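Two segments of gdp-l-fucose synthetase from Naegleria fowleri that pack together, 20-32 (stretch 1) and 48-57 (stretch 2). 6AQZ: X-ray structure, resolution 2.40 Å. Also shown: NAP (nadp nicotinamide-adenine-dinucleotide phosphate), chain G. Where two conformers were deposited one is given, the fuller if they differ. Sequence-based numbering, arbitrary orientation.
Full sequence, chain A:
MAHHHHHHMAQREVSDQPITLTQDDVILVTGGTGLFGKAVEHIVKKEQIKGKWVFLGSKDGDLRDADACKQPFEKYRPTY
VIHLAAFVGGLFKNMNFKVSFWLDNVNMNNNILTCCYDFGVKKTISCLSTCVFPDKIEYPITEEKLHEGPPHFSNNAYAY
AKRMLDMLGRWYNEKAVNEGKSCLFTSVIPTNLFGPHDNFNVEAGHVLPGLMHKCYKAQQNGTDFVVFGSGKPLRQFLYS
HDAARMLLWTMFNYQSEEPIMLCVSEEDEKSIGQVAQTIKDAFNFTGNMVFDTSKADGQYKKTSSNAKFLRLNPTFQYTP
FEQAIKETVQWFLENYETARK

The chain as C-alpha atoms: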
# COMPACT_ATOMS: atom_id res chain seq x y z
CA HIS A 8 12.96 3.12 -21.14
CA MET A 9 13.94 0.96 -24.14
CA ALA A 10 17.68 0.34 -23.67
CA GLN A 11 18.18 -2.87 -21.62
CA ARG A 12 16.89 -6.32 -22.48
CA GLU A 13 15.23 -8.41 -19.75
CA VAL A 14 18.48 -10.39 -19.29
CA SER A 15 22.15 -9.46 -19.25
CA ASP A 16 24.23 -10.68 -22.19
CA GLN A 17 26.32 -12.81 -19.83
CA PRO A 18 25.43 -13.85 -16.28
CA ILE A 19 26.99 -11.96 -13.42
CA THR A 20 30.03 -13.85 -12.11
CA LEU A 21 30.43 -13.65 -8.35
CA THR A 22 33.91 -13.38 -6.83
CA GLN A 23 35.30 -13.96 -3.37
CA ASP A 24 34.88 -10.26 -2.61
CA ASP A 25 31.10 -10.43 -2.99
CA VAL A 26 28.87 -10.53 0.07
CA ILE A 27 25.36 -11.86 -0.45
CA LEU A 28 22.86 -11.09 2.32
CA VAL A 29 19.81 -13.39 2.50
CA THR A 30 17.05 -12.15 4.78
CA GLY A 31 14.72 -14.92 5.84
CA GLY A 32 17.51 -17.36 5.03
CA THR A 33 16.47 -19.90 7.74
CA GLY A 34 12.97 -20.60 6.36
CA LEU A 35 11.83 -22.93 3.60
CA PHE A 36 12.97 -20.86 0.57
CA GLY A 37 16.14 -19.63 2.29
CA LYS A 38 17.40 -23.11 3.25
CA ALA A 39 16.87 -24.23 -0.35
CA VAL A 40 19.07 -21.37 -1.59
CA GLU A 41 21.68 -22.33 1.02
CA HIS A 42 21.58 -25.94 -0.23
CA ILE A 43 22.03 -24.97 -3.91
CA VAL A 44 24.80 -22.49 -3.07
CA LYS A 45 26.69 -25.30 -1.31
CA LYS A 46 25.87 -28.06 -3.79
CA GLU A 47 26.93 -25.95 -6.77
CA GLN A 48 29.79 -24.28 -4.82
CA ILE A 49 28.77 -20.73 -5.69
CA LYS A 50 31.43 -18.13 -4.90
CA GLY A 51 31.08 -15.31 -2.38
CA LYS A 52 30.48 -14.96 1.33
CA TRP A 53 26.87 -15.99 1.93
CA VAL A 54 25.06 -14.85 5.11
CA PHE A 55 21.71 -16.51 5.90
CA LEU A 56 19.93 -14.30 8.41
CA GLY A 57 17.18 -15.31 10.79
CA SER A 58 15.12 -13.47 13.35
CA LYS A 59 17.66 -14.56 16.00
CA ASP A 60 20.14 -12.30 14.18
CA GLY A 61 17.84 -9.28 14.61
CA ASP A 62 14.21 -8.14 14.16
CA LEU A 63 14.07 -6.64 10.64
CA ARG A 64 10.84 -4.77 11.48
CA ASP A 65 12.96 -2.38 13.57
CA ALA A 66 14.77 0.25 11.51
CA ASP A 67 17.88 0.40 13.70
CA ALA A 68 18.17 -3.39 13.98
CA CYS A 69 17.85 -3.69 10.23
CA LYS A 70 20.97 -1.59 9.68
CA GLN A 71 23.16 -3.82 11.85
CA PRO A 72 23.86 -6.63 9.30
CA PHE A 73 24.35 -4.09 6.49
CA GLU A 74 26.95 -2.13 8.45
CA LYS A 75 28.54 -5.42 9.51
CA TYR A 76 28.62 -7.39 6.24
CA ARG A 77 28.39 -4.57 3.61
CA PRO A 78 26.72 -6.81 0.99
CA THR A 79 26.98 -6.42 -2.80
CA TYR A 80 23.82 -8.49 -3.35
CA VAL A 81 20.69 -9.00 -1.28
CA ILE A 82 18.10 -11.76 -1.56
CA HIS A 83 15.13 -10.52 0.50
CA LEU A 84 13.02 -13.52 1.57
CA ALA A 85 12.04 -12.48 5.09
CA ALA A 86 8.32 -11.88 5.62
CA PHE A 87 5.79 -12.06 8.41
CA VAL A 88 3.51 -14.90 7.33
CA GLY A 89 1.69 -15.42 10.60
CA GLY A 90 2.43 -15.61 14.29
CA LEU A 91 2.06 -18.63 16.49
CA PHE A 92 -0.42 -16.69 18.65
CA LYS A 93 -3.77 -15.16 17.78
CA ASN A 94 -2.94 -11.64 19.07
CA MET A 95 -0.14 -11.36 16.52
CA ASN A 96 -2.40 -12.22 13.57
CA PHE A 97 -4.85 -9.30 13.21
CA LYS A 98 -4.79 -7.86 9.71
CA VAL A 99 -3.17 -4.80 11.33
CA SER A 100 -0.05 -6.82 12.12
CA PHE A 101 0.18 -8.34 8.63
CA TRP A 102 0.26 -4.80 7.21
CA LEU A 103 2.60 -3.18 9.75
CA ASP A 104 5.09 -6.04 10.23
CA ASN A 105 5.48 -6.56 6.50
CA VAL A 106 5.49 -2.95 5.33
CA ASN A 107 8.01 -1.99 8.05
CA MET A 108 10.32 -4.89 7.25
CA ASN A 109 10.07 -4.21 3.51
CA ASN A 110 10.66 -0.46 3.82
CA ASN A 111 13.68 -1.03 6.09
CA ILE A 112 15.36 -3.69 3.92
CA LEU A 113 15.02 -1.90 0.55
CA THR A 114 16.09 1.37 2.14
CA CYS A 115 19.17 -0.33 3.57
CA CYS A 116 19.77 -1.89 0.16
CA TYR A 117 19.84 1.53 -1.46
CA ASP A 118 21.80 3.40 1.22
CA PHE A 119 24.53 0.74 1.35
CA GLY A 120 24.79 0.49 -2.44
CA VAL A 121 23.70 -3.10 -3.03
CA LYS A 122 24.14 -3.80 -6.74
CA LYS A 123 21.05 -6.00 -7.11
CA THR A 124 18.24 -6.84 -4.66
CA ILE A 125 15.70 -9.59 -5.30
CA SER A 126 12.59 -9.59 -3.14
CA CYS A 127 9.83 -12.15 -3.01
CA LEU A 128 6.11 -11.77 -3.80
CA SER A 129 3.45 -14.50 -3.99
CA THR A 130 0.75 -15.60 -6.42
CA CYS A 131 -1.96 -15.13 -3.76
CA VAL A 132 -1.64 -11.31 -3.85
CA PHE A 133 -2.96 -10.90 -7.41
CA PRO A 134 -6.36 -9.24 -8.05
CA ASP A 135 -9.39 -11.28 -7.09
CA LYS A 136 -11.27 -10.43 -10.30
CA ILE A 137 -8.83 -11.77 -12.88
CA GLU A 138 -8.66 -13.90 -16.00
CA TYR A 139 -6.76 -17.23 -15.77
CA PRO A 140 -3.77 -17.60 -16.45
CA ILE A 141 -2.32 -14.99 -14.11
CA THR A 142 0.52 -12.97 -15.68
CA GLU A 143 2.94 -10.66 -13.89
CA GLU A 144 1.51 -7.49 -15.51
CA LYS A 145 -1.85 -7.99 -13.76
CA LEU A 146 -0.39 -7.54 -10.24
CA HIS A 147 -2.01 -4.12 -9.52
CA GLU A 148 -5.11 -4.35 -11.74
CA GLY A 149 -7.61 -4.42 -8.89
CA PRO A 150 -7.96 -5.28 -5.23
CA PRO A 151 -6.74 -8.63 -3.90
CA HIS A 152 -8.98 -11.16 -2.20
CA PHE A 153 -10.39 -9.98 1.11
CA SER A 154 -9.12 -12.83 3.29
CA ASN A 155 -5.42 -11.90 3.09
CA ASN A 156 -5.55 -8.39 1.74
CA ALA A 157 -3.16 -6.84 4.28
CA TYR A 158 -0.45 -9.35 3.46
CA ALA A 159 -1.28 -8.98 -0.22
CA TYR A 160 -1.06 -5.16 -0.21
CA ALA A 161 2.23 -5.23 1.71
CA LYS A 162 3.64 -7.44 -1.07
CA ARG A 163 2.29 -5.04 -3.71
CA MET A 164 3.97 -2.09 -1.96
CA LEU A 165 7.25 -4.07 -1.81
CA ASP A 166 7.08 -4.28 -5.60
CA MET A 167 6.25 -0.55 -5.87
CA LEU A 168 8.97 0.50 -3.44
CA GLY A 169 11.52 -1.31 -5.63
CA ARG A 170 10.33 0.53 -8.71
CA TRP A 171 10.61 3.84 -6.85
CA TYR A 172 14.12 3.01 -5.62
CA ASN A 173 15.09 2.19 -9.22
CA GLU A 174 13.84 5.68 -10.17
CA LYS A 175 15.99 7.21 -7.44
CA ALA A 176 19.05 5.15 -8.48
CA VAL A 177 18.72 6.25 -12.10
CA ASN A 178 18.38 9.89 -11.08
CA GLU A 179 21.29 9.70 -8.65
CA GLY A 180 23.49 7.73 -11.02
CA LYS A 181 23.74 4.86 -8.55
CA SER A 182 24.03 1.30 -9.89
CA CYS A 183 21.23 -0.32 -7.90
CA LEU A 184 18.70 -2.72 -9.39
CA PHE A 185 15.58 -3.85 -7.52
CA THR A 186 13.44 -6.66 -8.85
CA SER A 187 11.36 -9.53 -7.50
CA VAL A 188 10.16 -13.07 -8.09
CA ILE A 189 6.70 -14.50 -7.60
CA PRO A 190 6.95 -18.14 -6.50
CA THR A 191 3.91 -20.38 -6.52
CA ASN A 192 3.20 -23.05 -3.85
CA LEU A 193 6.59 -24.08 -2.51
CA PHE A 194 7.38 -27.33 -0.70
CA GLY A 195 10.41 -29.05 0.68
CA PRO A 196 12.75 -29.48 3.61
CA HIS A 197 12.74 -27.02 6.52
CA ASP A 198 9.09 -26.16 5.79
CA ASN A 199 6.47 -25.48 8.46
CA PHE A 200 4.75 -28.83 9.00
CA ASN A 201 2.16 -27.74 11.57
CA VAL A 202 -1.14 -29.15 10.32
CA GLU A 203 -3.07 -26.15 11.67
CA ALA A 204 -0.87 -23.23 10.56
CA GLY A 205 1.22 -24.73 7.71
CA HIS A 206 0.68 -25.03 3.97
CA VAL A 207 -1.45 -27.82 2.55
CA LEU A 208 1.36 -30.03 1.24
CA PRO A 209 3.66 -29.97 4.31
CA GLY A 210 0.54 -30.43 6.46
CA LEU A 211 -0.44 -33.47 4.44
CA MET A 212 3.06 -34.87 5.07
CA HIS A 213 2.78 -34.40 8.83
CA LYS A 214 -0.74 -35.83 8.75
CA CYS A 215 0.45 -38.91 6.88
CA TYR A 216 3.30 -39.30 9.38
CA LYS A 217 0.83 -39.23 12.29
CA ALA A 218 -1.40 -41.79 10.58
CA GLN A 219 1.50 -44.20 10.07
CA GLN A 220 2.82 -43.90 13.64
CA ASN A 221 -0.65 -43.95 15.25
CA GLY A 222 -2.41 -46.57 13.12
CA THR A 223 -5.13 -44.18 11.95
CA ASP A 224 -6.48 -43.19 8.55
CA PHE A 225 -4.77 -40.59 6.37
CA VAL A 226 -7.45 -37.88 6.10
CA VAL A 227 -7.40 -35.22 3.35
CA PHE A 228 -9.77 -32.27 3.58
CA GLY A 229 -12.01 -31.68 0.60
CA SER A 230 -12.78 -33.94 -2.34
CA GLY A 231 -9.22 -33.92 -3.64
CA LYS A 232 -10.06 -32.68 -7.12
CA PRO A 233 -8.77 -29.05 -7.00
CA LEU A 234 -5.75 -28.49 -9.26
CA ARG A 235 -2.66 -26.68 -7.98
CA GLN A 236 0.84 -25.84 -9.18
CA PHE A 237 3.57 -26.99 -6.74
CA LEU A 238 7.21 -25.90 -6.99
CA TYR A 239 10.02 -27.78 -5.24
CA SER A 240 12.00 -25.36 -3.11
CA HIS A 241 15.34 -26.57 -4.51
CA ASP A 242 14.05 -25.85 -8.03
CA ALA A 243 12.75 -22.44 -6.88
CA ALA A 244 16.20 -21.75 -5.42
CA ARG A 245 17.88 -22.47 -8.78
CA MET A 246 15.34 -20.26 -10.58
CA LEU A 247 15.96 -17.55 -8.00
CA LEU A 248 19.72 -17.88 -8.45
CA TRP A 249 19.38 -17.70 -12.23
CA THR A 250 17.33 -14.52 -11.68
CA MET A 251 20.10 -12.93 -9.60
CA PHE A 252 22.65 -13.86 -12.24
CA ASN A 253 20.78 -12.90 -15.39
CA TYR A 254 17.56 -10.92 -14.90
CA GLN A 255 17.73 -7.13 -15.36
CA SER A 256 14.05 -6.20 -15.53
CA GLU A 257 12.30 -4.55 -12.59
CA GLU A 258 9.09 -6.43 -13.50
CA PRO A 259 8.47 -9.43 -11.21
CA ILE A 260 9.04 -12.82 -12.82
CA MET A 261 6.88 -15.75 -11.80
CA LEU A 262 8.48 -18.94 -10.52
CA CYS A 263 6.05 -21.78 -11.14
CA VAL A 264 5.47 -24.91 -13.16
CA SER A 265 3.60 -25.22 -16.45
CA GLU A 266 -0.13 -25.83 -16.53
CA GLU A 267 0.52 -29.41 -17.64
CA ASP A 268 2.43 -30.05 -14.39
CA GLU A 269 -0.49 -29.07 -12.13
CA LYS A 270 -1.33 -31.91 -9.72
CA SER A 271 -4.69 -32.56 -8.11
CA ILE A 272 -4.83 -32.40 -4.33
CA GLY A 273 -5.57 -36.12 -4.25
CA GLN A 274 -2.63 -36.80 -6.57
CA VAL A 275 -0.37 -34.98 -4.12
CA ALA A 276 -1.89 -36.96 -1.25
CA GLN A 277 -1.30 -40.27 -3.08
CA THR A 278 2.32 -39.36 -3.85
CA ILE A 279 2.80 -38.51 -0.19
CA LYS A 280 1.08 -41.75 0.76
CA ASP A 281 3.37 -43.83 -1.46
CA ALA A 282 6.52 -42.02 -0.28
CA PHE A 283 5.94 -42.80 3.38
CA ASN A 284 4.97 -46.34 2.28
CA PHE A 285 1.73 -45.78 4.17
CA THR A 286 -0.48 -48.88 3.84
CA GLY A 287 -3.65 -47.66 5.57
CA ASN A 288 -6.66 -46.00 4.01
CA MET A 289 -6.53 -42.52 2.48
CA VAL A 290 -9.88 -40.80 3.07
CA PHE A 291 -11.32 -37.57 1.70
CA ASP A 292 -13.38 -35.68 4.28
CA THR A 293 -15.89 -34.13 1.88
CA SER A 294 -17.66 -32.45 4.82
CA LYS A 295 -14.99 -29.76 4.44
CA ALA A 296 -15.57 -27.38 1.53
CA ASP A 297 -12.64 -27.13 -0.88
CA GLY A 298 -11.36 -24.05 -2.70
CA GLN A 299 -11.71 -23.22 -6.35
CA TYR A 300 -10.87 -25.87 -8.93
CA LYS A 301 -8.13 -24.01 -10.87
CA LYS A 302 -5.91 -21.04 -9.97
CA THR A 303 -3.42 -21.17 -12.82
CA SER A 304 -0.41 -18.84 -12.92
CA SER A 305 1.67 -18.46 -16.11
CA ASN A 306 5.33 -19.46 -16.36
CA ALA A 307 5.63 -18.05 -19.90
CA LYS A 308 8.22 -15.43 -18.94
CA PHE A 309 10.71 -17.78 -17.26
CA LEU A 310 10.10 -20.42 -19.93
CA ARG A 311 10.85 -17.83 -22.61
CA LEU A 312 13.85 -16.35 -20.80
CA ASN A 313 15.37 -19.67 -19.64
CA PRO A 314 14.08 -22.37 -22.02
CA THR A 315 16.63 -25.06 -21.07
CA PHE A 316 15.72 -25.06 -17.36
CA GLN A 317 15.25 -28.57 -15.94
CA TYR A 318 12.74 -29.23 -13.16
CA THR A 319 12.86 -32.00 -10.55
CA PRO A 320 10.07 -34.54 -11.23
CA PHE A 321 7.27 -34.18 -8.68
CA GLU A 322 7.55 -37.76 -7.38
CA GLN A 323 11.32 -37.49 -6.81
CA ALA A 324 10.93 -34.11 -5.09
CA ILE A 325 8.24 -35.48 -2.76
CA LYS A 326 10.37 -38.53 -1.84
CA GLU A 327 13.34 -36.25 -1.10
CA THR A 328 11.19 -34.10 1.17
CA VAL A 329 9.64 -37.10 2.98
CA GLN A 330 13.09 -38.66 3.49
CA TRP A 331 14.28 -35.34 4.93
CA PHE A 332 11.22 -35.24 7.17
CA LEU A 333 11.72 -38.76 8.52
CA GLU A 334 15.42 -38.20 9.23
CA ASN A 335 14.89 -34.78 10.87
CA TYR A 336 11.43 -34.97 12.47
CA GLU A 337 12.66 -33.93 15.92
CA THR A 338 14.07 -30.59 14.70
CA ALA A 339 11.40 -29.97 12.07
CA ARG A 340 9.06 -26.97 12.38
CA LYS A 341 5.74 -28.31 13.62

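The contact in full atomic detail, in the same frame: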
# COMPACT_ATOMS: atom_id res chain seq x y z
N THR A 20 29.12 -12.88 -12.70
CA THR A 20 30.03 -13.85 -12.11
C THR A 20 30.44 -13.33 -10.74
O THR A 20 31.08 -12.28 -10.65
CB THR A 20 31.27 -14.10 -12.98
OG1 THR A 20 32.17 -12.99 -12.86
CG2 THR A 20 30.89 -14.28 -14.46
N LEU A 21 30.07 -14.05 -9.70
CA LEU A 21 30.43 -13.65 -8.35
C LEU A 21 31.89 -14.00 -8.06
O LEU A 21 32.43 -14.98 -8.58
CB LEU A 21 29.51 -14.32 -7.32
CG LEU A 21 28.09 -13.77 -7.06
CD1 LEU A 21 27.31 -13.64 -8.33
CD2 LEU A 21 27.33 -14.68 -6.10
N THR A 22 32.53 -13.17 -7.24
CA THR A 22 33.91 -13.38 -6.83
C THR A 22 33.96 -13.54 -5.32
O THR A 22 32.94 -13.47 -4.62
CB THR A 22 34.83 -12.24 -7.25
OG1 THR A 22 34.87 -11.26 -6.21
CG2 THR A 22 34.35 -11.60 -8.54
N GLN A 23 35.16 -13.79 -4.80
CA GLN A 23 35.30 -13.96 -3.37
C GLN A 23 35.04 -12.67 -2.61
O GLN A 23 34.74 -12.72 -1.42
CB GLN A 23 36.68 -14.51 -3.03
CG GLN A 23 36.94 -15.92 -3.58
CD GLN A 23 35.81 -16.93 -3.31
OE1 GLN A 23 34.93 -16.72 -2.46
NE2 GLN A 23 35.86 -18.04 -4.04
N ASP A 24 35.11 -11.52 -3.29
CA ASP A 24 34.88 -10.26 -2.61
C ASP A 24 33.40 -9.94 -2.45
O ASP A 24 33.06 -9.00 -1.72
CB ASP A 24 35.57 -9.12 -3.37
CG ASP A 24 37.02 -8.96 -2.95
OD1 ASP A 24 37.28 -9.00 -1.72
OD2 ASP A 24 37.89 -8.81 -3.84
N ASP A 25 32.52 -10.71 -3.08
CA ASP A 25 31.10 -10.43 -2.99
C ASP A 25 30.54 -10.94 -1.68
O ASP A 25 30.91 -12.02 -1.20
CB ASP A 25 30.35 -11.09 -4.14
CG ASP A 25 30.55 -10.39 -5.45
OD1 ASP A 25 30.37 -9.15 -5.50
OD2 ASP A 25 30.90 -11.09 -6.42
N VAL A 26 29.58 -10.20 -1.15
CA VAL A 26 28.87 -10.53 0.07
C VAL A 26 27.41 -10.57 -0.32
O VAL A 26 26.89 -9.57 -0.83
CB VAL A 26 29.12 -9.49 1.18
CG1 VAL A 26 28.49 -9.91 2.48
CG2 VAL A 26 30.61 -9.20 1.35
N ILE A 27 26.76 -11.70 -0.09
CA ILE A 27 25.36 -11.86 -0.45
C ILE A 27 24.57 -12.03 0.83
O ILE A 27 24.72 -13.05 1.52
CB ILE A 27 25.11 -13.04 -1.40
CG1 ILE A 27 25.97 -12.96 -2.66
CG2 ILE A 27 23.63 -13.10 -1.76
CD1 ILE A 27 27.37 -13.64 -2.53
N LEU A 28 23.69 -11.08 1.12
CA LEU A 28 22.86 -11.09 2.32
C LEU A 28 21.50 -11.68 1.98
O LEU A 28 20.83 -11.22 1.05
CB LEU A 28 22.70 -9.67 2.85
CG LEU A 28 22.25 -9.46 4.30
CD1 LEU A 28 23.20 -10.11 5.30
CD2 LEU A 28 22.08 -7.95 4.58
N VAL A 29 21.09 -12.71 2.72
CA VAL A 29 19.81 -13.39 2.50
C VAL A 29 18.98 -13.16 3.76
O VAL A 29 19.21 -13.81 4.79
CB VAL A 29 19.98 -14.88 2.20
CG1 VAL A 29 18.62 -15.55 1.93
CG2 VAL A 29 20.91 -15.11 1.02
N THR A 30 18.00 -12.25 3.69
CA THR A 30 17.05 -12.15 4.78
C THR A 30 16.08 -13.31 4.68
O THR A 30 15.80 -13.81 3.58
CB THR A 30 16.26 -10.83 4.76
OG1 THR A 30 15.21 -10.91 3.79
CG2 THR A 30 17.19 -9.63 4.45
N GLY A 31 15.56 -13.74 5.83
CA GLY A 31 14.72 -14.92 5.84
C GLY A 31 15.42 -16.16 5.33
O GLY A 31 14.79 -17.05 4.74
N GLY A 32 16.73 -16.25 5.54
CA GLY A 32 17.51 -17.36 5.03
C GLY A 32 17.38 -18.67 5.80
O GLY A 32 17.97 -19.66 5.37
N GLN A 48 28.55 -24.96 -5.21
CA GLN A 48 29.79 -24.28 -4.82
C GLN A 48 29.88 -22.87 -5.40
O GLN A 48 30.88 -22.48 -6.00
CB GLN A 48 31.01 -25.11 -5.22
CG GLN A 48 31.30 -26.27 -4.28
CD GLN A 48 31.62 -25.81 -2.88
OE1 GLN A 48 32.71 -25.30 -2.61
NE2 GLN A 48 30.66 -25.97 -1.97
N ILE A 49 28.83 -22.10 -5.19
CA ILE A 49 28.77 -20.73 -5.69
C ILE A 49 29.72 -19.86 -4.87
O ILE A 49 29.82 -20.01 -3.65
CB ILE A 49 27.32 -20.22 -5.64
CG1 ILE A 49 26.42 -21.22 -6.37
CG2 ILE A 49 27.21 -18.81 -6.23
CD1 ILE A 49 25.13 -20.62 -6.89
N LYS A 50 30.43 -18.96 -5.55
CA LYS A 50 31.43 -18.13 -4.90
C LYS A 50 30.76 -17.03 -4.08
O LYS A 50 29.56 -16.77 -4.20
CB LYS A 50 32.38 -17.53 -5.94
N GLY A 51 31.55 -16.39 -3.23
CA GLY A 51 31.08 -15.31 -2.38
C GLY A 51 30.91 -15.74 -0.93
O GLY A 51 30.89 -16.92 -0.58
N LYS A 52 30.82 -14.74 -0.06
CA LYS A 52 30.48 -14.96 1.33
C LYS A 52 28.97 -14.83 1.45
O LYS A 52 28.40 -13.76 1.21
CB LYS A 52 31.19 -13.95 2.23
CG LYS A 52 30.86 -14.08 3.71
CD LYS A 52 31.55 -13.00 4.53
CE LYS A 52 31.30 -13.17 6.02
NZ LYS A 52 31.73 -11.98 6.81
N TRP A 53 28.31 -15.92 1.82
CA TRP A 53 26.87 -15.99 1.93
C TRP A 53 26.47 -15.95 3.40
O TRP A 53 27.03 -16.70 4.21
CB TRP A 53 26.33 -17.25 1.26
CG TRP A 53 26.44 -17.17 -0.21
CD1 TRP A 53 27.58 -17.28 -0.97
CD2 TRP A 53 25.38 -16.87 -1.12
NE1 TRP A 53 27.28 -17.10 -2.31
CE2 TRP A 53 25.93 -16.85 -2.42
CE3 TRP A 53 24.01 -16.63 -0.95
CZ2 TRP A 53 25.17 -16.60 -3.55
CZ3 TRP A 53 23.24 -16.38 -2.09
CH2 TRP A 53 23.82 -16.36 -3.37
N VAL A 54 25.55 -15.03 3.75
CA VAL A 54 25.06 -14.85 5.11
C VAL A 54 23.55 -15.10 5.12
O VAL A 54 22.79 -14.34 4.51
CB VAL A 54 25.37 -13.45 5.66
CG1 VAL A 54 24.87 -13.33 7.10
CG2 VAL A 54 26.85 -13.15 5.53
N PHE A 55 23.12 -16.12 5.84
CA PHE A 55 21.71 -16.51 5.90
C PHE A 55 21.16 -16.03 7.24
O PHE A 55 21.38 -16.66 8.27
CB PHE A 55 21.58 -18.02 5.69
CG PHE A 55 21.97 -18.44 4.29
CD1 PHE A 55 23.30 -18.72 3.99
CD2 PHE A 55 21.04 -18.44 3.26
CE1 PHE A 55 23.68 -19.05 2.68
CE2 PHE A 55 21.41 -18.77 1.95
CZ PHE A 55 22.73 -19.08 1.67
N LEU A 56 20.43 -14.93 7.21
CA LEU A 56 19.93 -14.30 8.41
C LEU A 56 18.65 -14.97 8.89
O LEU A 56 17.82 -15.42 8.10
CB LEU A 56 19.61 -12.82 8.16
CG LEU A 56 20.69 -11.83 7.72
CD1 LEU A 56 20.01 -10.52 7.45
CD2 LEU A 56 21.75 -11.65 8.77
N GLY A 57 18.47 -14.99 10.21
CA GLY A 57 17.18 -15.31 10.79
C GLY A 57 16.80 -14.25 11.80
O GLY A 57 17.59 -13.36 12.12
PA NAP G . 9.25 -19.26 6.15
O1A NAP G . 8.10 -19.00 7.08
O2A NAP G . 9.68 -20.66 5.80
O5B NAP G . 10.61 -18.47 6.66
C5B NAP G . 10.33 -17.12 6.63
C4B NAP G . 11.64 -16.39 7.03
O4B NAP G . 11.38 -15.03 7.45
C3B NAP G . 12.39 -17.15 8.20
O3B NAP G . 13.78 -17.07 8.01
C2B NAP G . 12.09 -16.23 9.40
O2B NAP G . 13.08 -16.17 10.30
C1B NAP G . 12.14 -14.84 8.63
N9A NAP G . 11.56 -13.77 9.42
C8A NAP G . 10.23 -13.58 9.74
N7A NAP G . 10.00 -12.48 10.48
C5A NAP G . 11.27 -11.93 10.66
C6A NAP G . 11.68 -10.79 11.34
N6A NAP G . 10.75 -9.98 11.99
N1A NAP G . 12.99 -10.43 11.37
C2A NAP G . 13.82 -11.28 10.69
N3A NAP G . 13.57 -12.41 10.00
C4A NAP G . 12.25 -12.71 10.00
O3 NAP G . 8.69 -18.44 4.81
PN NAP G . 9.16 -19.09 3.43
O1N NAP G . 10.62 -19.26 3.30
O2N NAP G . 8.17 -20.09 2.87
O5D NAP G . 8.88 -17.79 2.29
C5D NAP G . 9.84 -16.81 2.34
C4D NAP G . 9.45 -15.87 1.22
O4D NAP G . 8.86 -16.65 0.17
C3D NAP G . 8.29 -14.91 1.77
O3D NAP G . 8.50 -13.62 1.31
C2D NAP G . 7.01 -15.53 1.17
O2D NAP G . 6.04 -14.62 0.82
C1D NAP G . 7.58 -16.13 -0.15
N1N NAP G . 6.66 -17.18 -0.68
C2N NAP G . 6.54 -18.44 -0.09
C3N NAP G . 5.65 -19.37 -0.59
C7N NAP G . 5.53 -20.71 0.06
O7N NAP G . 4.68 -21.55 -0.29
N7N NAP G . 6.39 -21.04 1.11
C4N NAP G . 4.78 -19.08 -1.76
C5N NAP G . 4.96 -17.71 -2.31
C6N NAP G . 5.84 -16.85 -1.80
P2B NAP G . 13.02 -17.41 11.68
O1X NAP G . 13.29 -18.66 10.90
O2X NAP G . 14.16 -16.87 12.55
O3X NAP G . 11.62 -17.19 12.17

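What holds the two stretches side by side? Strands 26-30 and 52-55 run parallel, and their backbones alternate as donor and acceptor. Lys52 N gives a hydrogen bond to Asp25 O (3.0 Å), and Ile27 N to Lys52 O (2.9 Å). Val54 N then reaches Ile27 O (3.1 Å), Val29 N reaches Val54 O (3.0 Å), and Leu56 N closes on Val29 O (2.9 Å). Because alternate residues face opposite ways, Ile27, Val29, Trp53 and Phe55 share one face of the sheet, while Val26, Leu28, Lys52 and Val54 share the other.

How does Leu56 come to have the most surface covered by its partner stretch? It lies just past the strand, where its backbone is held at both ends: besides the bond from its own N, its O accepts one from Gly32 N (2.9 Å). The end of its side chain reaches two residues of the partner strand, with Leu56 CD1 3.9 Å from Leu28 CD1 and 4.2 Å from Thr30 CG2.

What does Ile27 find on its side of the sheet? Its CG2 sits over one face of the Trp53 ring, 3.7 Å from the centroid of the six-membered ring, a CH-pi contact. The indole is also tethered within its own stretch, Trp53 NE1 donating to Lys50 O (3.0 Å). Val29 CG2 meets the edge of the same ring at Trp53 CE3 (4.0 Å) and approaches Phe55 CE2 at 3.8 Å.

Why do glycines suit the ends of the contact? A CB on Gly51 would clash with Ile27 CD1, and its backbone angles by themselves call for glycine. At the other end, a CB on Gly32 would strike Phe55 CB. Gly31 has positive phi, and its CA lies 3.2 Å from NAP O3B, where a CB would be crowded by the cofactor.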